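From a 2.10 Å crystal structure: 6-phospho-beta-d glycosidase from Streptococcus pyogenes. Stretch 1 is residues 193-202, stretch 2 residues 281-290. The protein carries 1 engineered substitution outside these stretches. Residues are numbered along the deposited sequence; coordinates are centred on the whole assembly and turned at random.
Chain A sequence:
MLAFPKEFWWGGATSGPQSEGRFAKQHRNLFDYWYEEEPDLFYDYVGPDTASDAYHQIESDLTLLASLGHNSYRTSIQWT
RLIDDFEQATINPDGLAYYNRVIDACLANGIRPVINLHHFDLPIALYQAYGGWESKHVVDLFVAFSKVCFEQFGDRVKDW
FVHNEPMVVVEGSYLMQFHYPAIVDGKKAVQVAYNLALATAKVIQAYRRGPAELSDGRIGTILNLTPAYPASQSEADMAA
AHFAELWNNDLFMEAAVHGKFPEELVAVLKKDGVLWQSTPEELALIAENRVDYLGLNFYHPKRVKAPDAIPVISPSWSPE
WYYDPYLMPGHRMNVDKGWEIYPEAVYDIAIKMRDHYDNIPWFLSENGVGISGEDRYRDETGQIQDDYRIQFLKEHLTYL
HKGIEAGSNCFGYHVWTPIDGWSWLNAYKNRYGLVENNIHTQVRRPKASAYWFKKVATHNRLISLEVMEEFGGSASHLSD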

ATOM      1  N   ALA A 193      10.889   9.591  -6.756  1.00 26.26           N
ATOM      2  CA  ALA A 193       9.487   9.760  -7.050  1.00 30.28           C
ATOM      3  C   ALA A 193       9.214   9.728  -8.564  1.00 30.69           C
ATOM      4  O   ALA A 193       8.327   9.006  -9.012  1.00 28.48           O
ATOM      5  CB  ALA A 193       8.974  11.035  -6.444  1.00 28.99           C
ATOM      6  N   TYR A 194      10.003  10.476  -9.347  1.00 26.63           N
ATOM      7  CA  TYR A 194       9.855  10.392 -10.805  1.00 27.33           C
ATOM      8  C   TYR A 194      10.096   8.947 -11.300  1.00 29.16           C
ATOM      9  O   TYR A 194       9.350   8.439 -12.153  1.00 27.93           O
ATOM     10  CB  TYR A 194      10.799  11.352 -11.517  1.00 24.35           C
ATOM     11  CG  TYR A 194      10.868  11.186 -13.009  1.00 22.97           C
ATOM     12  CD1 TYR A 194      11.721  10.309 -13.573  1.00 23.71           C
ATOM     13  CD2 TYR A 194      10.050  11.948 -13.839  1.00 24.03           C
ATOM     14  CE1 TYR A 194      11.773  10.151 -14.962  1.00 28.11           C
ATOM     15  CE2 TYR A 194      10.084  11.823 -15.219  1.00 28.20           C
ATOM     16  CZ  TYR A 194      10.928  10.906 -15.778  1.00 25.79           C
ATOM     17  OH  TYR A 194      10.926  10.803 -17.101  1.00 28.77           O
ATOM     18  N   ASN A 195      11.111   8.279 -10.735  1.00 27.80           N
ATOM     19  CA  ASN A 195      11.497   6.974 -11.230  1.00 26.44           C
ATOM     20  C   ASN A 195      10.409   5.935 -10.910  1.00 27.29           C
ATOM     21  O   ASN A 195      10.122   5.064 -11.730  1.00 25.61           O
ATOM     22  CB  ASN A 195      12.856   6.533 -10.697  1.00 25.35           C
ATOM     23  CG  ASN A 195      14.028   7.288 -11.330  1.00 27.92           C
ATOM     24  OD1 ASN A 195      13.885   8.089 -12.280  1.00 28.30           O
ATOM     25  ND2 ASN A 195      15.201   7.030 -10.793  1.00 24.65           N
ATOM     26  N   LEU A 196       9.759   6.065  -9.752  1.00 27.80           N
ATOM     27  CA  LEU A 196       8.621   5.181  -9.395  1.00 27.52           C
ATOM     28  C   LEU A 196       7.400   5.345 -10.304  1.00 25.84           C
ATOM     29  O   LEU A 196       6.743   4.348 -10.711  1.00 25.08           O
ATOM     30  CB  LEU A 196       8.266   5.371  -7.933  1.00 25.91           C
ATOM     31  CG  LEU A 196       9.313   4.776  -7.007  1.00 25.70           C
ATOM     32  CD1 LEU A 196       9.068   5.322  -5.613  1.00 25.73           C
ATOM     33  CD2 LEU A 196       9.245   3.270  -6.961  1.00 28.32           C
ATOM     34  N   ALA A 197       7.125   6.597 -10.655  1.00 25.44           N
ATOM     35  CA  ALA A 197       6.047   6.924 -11.585  1.00 25.50           C
ATOM     36  C   ALA A 197       6.326   6.419 -13.011  1.00 24.31           C
ATOM     37  O   ALA A 197       5.438   5.908 -13.641  1.00 23.78           O
ATOM     38  CB  ALA A 197       5.828   8.411 -11.631  1.00 26.45           C
ATOM     39  N   LEU A 198       7.552   6.598 -13.470  1.00 23.35           N
ATOM     40  CA  LEU A 198       8.024   6.080 -14.729  1.00 25.20           C
ATOM     41  C   LEU A 198       7.973   4.548 -14.739  1.00 27.61           C
ATOM     42  O   LEU A 198       7.552   3.958 -15.741  1.00 27.42           O
ATOM     43  CB  LEU A 198       9.437   6.533 -15.050  1.00 25.59           C
ATOM     44  CG  LEU A 198      10.071   5.928 -16.334  1.00 27.51           C
ATOM     45  CD1 LEU A 198       9.343   6.381 -17.578  1.00 29.30           C
ATOM     46  CD2 LEU A 198      11.521   6.332 -16.419  1.00 29.93           C
ATOM     47  N   ALA A 199       8.404   3.916 -13.657  1.00 24.41           N
ATOM     48  CA  ALA A 199       8.245   2.464 -13.512  1.00 25.75           C
ATOM     49  C   ALA A 199       6.806   1.992 -13.602  1.00 24.34           C
ATOM     50  O   ALA A 199       6.545   0.975 -14.179  1.00 29.42           O
ATOM     51  CB  ALA A 199       8.858   1.991 -12.214  1.00 27.56           C
ATOM     52  N   THR A 200       5.895   2.747 -13.040  1.00 25.89           N
ATOM     53  CA  THR A 200       4.468   2.449 -13.118  1.00 27.88           C
ATOM     54  C   THR A 200       4.020   2.369 -14.601  1.00 30.88           C
ATOM     55  O   THR A 200       3.392   1.385 -15.030  1.00 24.13           O
ATOM     56  CB  THR A 200       3.635   3.472 -12.382  1.00 25.60           C
ATOM     57  OG1 THR A 200       4.048   3.576 -11.006  1.00 24.31           O
ATOM     58  CG2 THR A 200       2.140   3.070 -12.378  1.00 28.07           C
ATOM     59  N   ALA A 201       4.406   3.381 -15.367  1.00 27.08           N
ATOM     60  CA  ALA A 201       4.033   3.482 -16.781  1.00 27.19           C
ATOM     61  C   ALA A 201       4.706   2.415 -17.643  1.00 27.19           C
ATOM     62  O   ALA A 201       4.054   1.837 -18.506  1.00 29.16           O
ATOM     63  CB  ALA A 201       4.353   4.869 -17.308  1.00 28.64           C
ATOM     64  N   LYS A 202       5.973   2.103 -17.376  1.00 24.76           N
ATOM     65  CA  LYS A 202       6.645   1.037 -18.044  1.00 26.10           C
ATOM     66  C   LYS A 202       6.111  -0.364 -17.742  1.00 26.38           C
ATOM     67  O   LYS A 202       6.076  -1.228 -18.630  1.00 25.63           O
ATOM     68  CB  LYS A 202       8.148   1.096 -17.801  1.00 28.48           C
ATOM     69  CG  LYS A 202       8.763   2.323 -18.435  1.00 32.59           C
ATOM     70  CD  LYS A 202      10.283   2.256 -18.463  1.00 37.34           C
ATOM     71  CE  LYS A 202      10.676   1.735 -19.824  1.00 43.13           C
ATOM     72  NZ  LYS A 202      12.131   1.551 -19.905  1.00 49.94           N
ATOM     73  N   GLU A 281      10.971  11.120 -24.201  1.00 34.35           N
ATOM     74  CA  GLU A 281      10.471   9.745 -24.487  1.00 34.64           C
ATOM     75  C   GLU A 281       9.794   9.138 -23.239  1.00 31.17           C
ATOM     76  O   GLU A 281       8.759   8.498 -23.286  1.00 33.31           O
ATOM     77  CB  GLU A 281      11.638   8.821 -24.932  1.00 44.05           C
ATOM     78  CG  GLU A 281      12.354   9.155 -26.265  1.00 55.16           C
ATOM     79  CD  GLU A 281      13.241  10.454 -26.264  1.00 61.01           C
ATOM     80  OE1 GLU A 281      13.803  10.921 -25.223  1.00 48.69           O
ATOM     81  OE2 GLU A 281      13.373  11.042 -27.356  1.00 66.02           O
ATOM     82  N   GLU A 282      10.386   9.397 -22.094  1.00 29.66           N
ATOM     83  CA  GLU A 282       9.860   8.946 -20.801  1.00 30.00           C
ATOM     84  C   GLU A 282       8.599   9.643 -20.514  1.00 30.24           C
ATOM     85  O   GLU A 282       7.632   8.958 -20.211  1.00 29.59           O
ATOM     86  CB  GLU A 282      10.833   9.143 -19.639  1.00 30.39           C
ATOM     87  CG  GLU A 282      12.073   8.275 -19.773  1.00 29.86           C
ATOM     88  CD  GLU A 282      13.163   8.618 -18.750  1.00 31.96           C
ATOM     89  OE1 GLU A 282      12.957   9.528 -17.912  1.00 30.85           O
ATOM     90  OE2 GLU A 282      14.241   8.010 -18.803  1.00 31.99           O
ATOM     91  N   LEU A 283       8.541  10.957 -20.727  1.00 27.30           N
ATOM     92  CA  LEU A 283       7.292  11.678 -20.508  1.00 28.70           C
ATOM     93  C   LEU A 283       6.100  11.226 -21.400  1.00 31.01           C
ATOM     94  O   LEU A 283       4.934  11.216 -20.952  1.00 27.75           O
ATOM     95  CB  LEU A 283       7.474  13.192 -20.606  1.00 30.06           C
ATOM     96  CG  LEU A 283       8.403  13.742 -19.499  1.00 35.07           C
ATOM     97  CD1 LEU A 283       8.845  15.195 -19.741  1.00 38.25           C
ATOM     98  CD2 LEU A 283       7.783  13.584 -18.133  1.00 36.73           C
ATOM     99  N   ALA A 284       6.408  10.861 -22.634  1.00 32.50           N
ATOM    100  CA  ALA A 284       5.397  10.333 -23.566  1.00 34.23           C
ATOM    101  C   ALA A 284       4.976   8.910 -23.153  1.00 30.59           C
ATOM    102  O   ALA A 284       3.783   8.580 -23.226  1.00 33.87           O
ATOM    103  CB  ALA A 284       5.940  10.351 -25.001  1.00 35.26           C
ATOM    104  N   LEU A 285       5.914   8.095 -22.660  1.00 29.34           N
ATOM    105  CA  LEU A 285       5.569   6.746 -22.113  1.00 29.44           C
ATOM    106  C   LEU A 285       4.588   6.912 -20.974  1.00 31.14           C
ATOM    107  O   LEU A 285       3.564   6.237 -20.945  1.00 35.05           O
ATOM    108  CB  LEU A 285       6.812   5.961 -21.670  1.00 32.58           C
ATOM    109  CG  LEU A 285       7.155   4.573 -22.185  1.00 39.18           C
ATOM    110  CD1 LEU A 285       6.672   4.345 -23.612  1.00 45.99           C
ATOM    111  CD2 LEU A 285       8.672   4.323 -22.119  1.00 38.68           C
ATOM    112  N   ILE A 286       4.812   7.890 -20.089  1.00 29.04           N
ATOM    113  CA  ILE A 286       3.925   8.147 -18.960  1.00 26.69           C
ATOM    114  C   ILE A 286       2.537   8.622 -19.433  1.00 26.24           C
ATOM    115  O   ILE A 286       1.524   8.182 -18.911  1.00 26.39           O
ATOM    116  CB  ILE A 286       4.585   9.119 -17.919  1.00 26.83           C
ATOM    117  CG1 ILE A 286       5.824   8.474 -17.297  1.00 27.46           C
ATOM    118  CG2 ILE A 286       3.598   9.531 -16.845  1.00 28.00           C
ATOM    119  CD1 ILE A 286       6.777   9.422 -16.537  1.00 27.63           C
ATOM    120  N   ALA A 287       2.503   9.497 -20.438  1.00 23.60           N
ATOM    121  CA  ALA A 287       1.260  10.004 -20.965  1.00 25.62           C
ATOM    122  C   ALA A 287       0.435   8.869 -21.653  1.00 25.74           C
ATOM    123  O   ALA A 287      -0.820   8.891 -21.645  1.00 27.68           O
ATOM    124  CB  ALA A 287       1.527  11.118 -21.971  1.00 27.11           C
ATOM    125  N   GLU A 288       1.142   7.884 -22.178  1.00 23.53           N
ATOM    126  CA  GLU A 288       0.504   6.825 -22.931  1.00 29.47           C
ATOM    127  C   GLU A 288       0.158   5.549 -22.148  1.00 28.86           C
ATOM    128  O   GLU A 288      -0.505   4.679 -22.701  1.00 26.14           O
ATOM    129  CB  GLU A 288       1.396   6.442 -24.028  1.00 30.87           C
ATOM    130  CG  GLU A 288       1.419   7.463 -25.122  1.00 31.19           C
ATOM    131  CD  GLU A 288       2.496   7.176 -26.131  1.00 32.16           C
ATOM    132  OE1 GLU A 288       3.076   6.077 -26.091  1.00 33.00           O
ATOM    133  OE2 GLU A 288       2.791   8.092 -26.895  1.00 37.99           O
ATOM    134  N   ASN A 289       0.560   5.461 -20.878  1.00 27.96           N
ATOM    135  CA  ASN A 289       0.480   4.214 -20.092  1.00 26.03           C
ATOM    136  C   ASN A 289       0.024   4.552 -18.702  1.00 29.56           C
ATOM    137  O   ASN A 289       0.848   4.756 -17.775  1.00 27.17           O
ATOM    138  CB  ASN A 289       1.810   3.540 -20.079  1.00 27.70           C
ATOM    139  CG  ASN A 289       2.225   3.056 -21.456  1.00 28.32           C
ATOM    140  OD1 ASN A 289       3.009   3.685 -22.206  1.00 30.34           O
ATOM    141  ND2 ASN A 289       1.719   1.939 -21.788  1.00 27.09           N
ATOM    142  N   ARG A 290      -1.290   4.711 -18.603  1.00 28.12           N
ATOM    143  CA  ARG A 290      -1.968   5.143 -17.380  1.00 30.06           C
ATOM    144  C   ARG A 290      -2.866   3.988 -16.821  1.00 29.16           C
ATOM    145  O   ARG A 290      -3.158   3.013 -17.500  1.00 27.30           O
ATOM    146  CB  ARG A 290      -2.811   6.384 -17.684  1.00 28.34           C
ATOM    147  CG  ARG A 290      -2.045   7.522 -18.363  1.00 29.41           C
ATOM    148  CD  ARG A 290      -2.997   8.605 -18.946  1.00 33.07           C
ATOM    149  NE  ARG A 290      -3.816   8.044 -20.056  1.00 31.65           N
ATOM    150  CZ  ARG A 290      -5.131   7.837 -20.038  1.00 30.20           C
ATOM    151  NH1 ARG A 290      -5.888   8.215 -18.997  1.00 30.43           N
ATOM    152  NH2 ARG A 290      -5.711   7.284 -21.110  1.00 28.94           N
TER

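Stretch 1 is helical throughout and belongs to a longer helix that extends beyond it in both directions. Stretch 2 enters as a helix and leaves it near its C-terminal end, with Asn-289 and Arg-290 in non-helical conformation. The two helix axes approach to 8.5 Å, and their N-to-C directions differ by 58°. At this angle the helices cross obliquely. Contacts still run from Tyr-194 to Lys-202 on one side and from Glu-282 to Asn-289 on the other. The contact buries 453 Å², both sides summed.

The backbones come closest where stretch 2 leaves its helix. Ala-201 CA and Asn-289 CA are 4.9 Å apart. Ala-201 CA also makes a CA-H...O contact with Asn-289 O, at 3.6 Å and with an angle of 135° at the hydrogen. Ala-201 O lies 3.2 Å from Asn-289 CB.

The small side chain of Ala-201 points toward stretch 2 and fits this close approach. Its CB lies 3.7 Å from Ile-286 CA, 4.0 Å from Leu-285 O and 4.0 Å from Asn-289 CB. Ala-201 therefore packs against the backbone of the second stretch as well as its side chains. It has the largest area covered by the other stretch of any residue here.

Ile-286 is the apolar centre of the contact. Its CA-to-CB bond points sideways, but the end of the side chain comes nearer to stretch 1. Ile-286 CG1 lies 3.9 Å from Ala-201 CB and 4.1 Å from Leu-198 CD1. Ile-286 CD1 is 4.0 Å from Leu-198 CA and 4.3 Å from Tyr-194 CE2. Its side chain thus makes apolar contacts with the side chains of three residues on the same side of the first helix, at intervals of four and three.

Tyr-194 makes the one hydrogen bond across the stretches. Its OH donates to Glu-282 OE1 at 2.5 Å, a short distance. The chi1 of Tyr-194 is t and its CA-to-CB bond points sideways, yet the end of the side chain reaches the second helix. Glu-282 OE1 lies at the edge of the ring, near its plane. Leu-283 CD2 is also at the ring edge, 4.1 Å from Tyr-194 CE2. Both carboxylate oxygens of Glu-282 have further hydrogen bonds elsewhere in the structure. Leu-198 CD2 packs 3.7 Å from Glu-282 CD, so an apolar group lies beside the carboxylate.

Lys-202 contributes through its aliphatic part. Its CE lies 4.0 Å from Leu-285 CD2, while its NZ is hydrogen-bonded elsewhere in the structure.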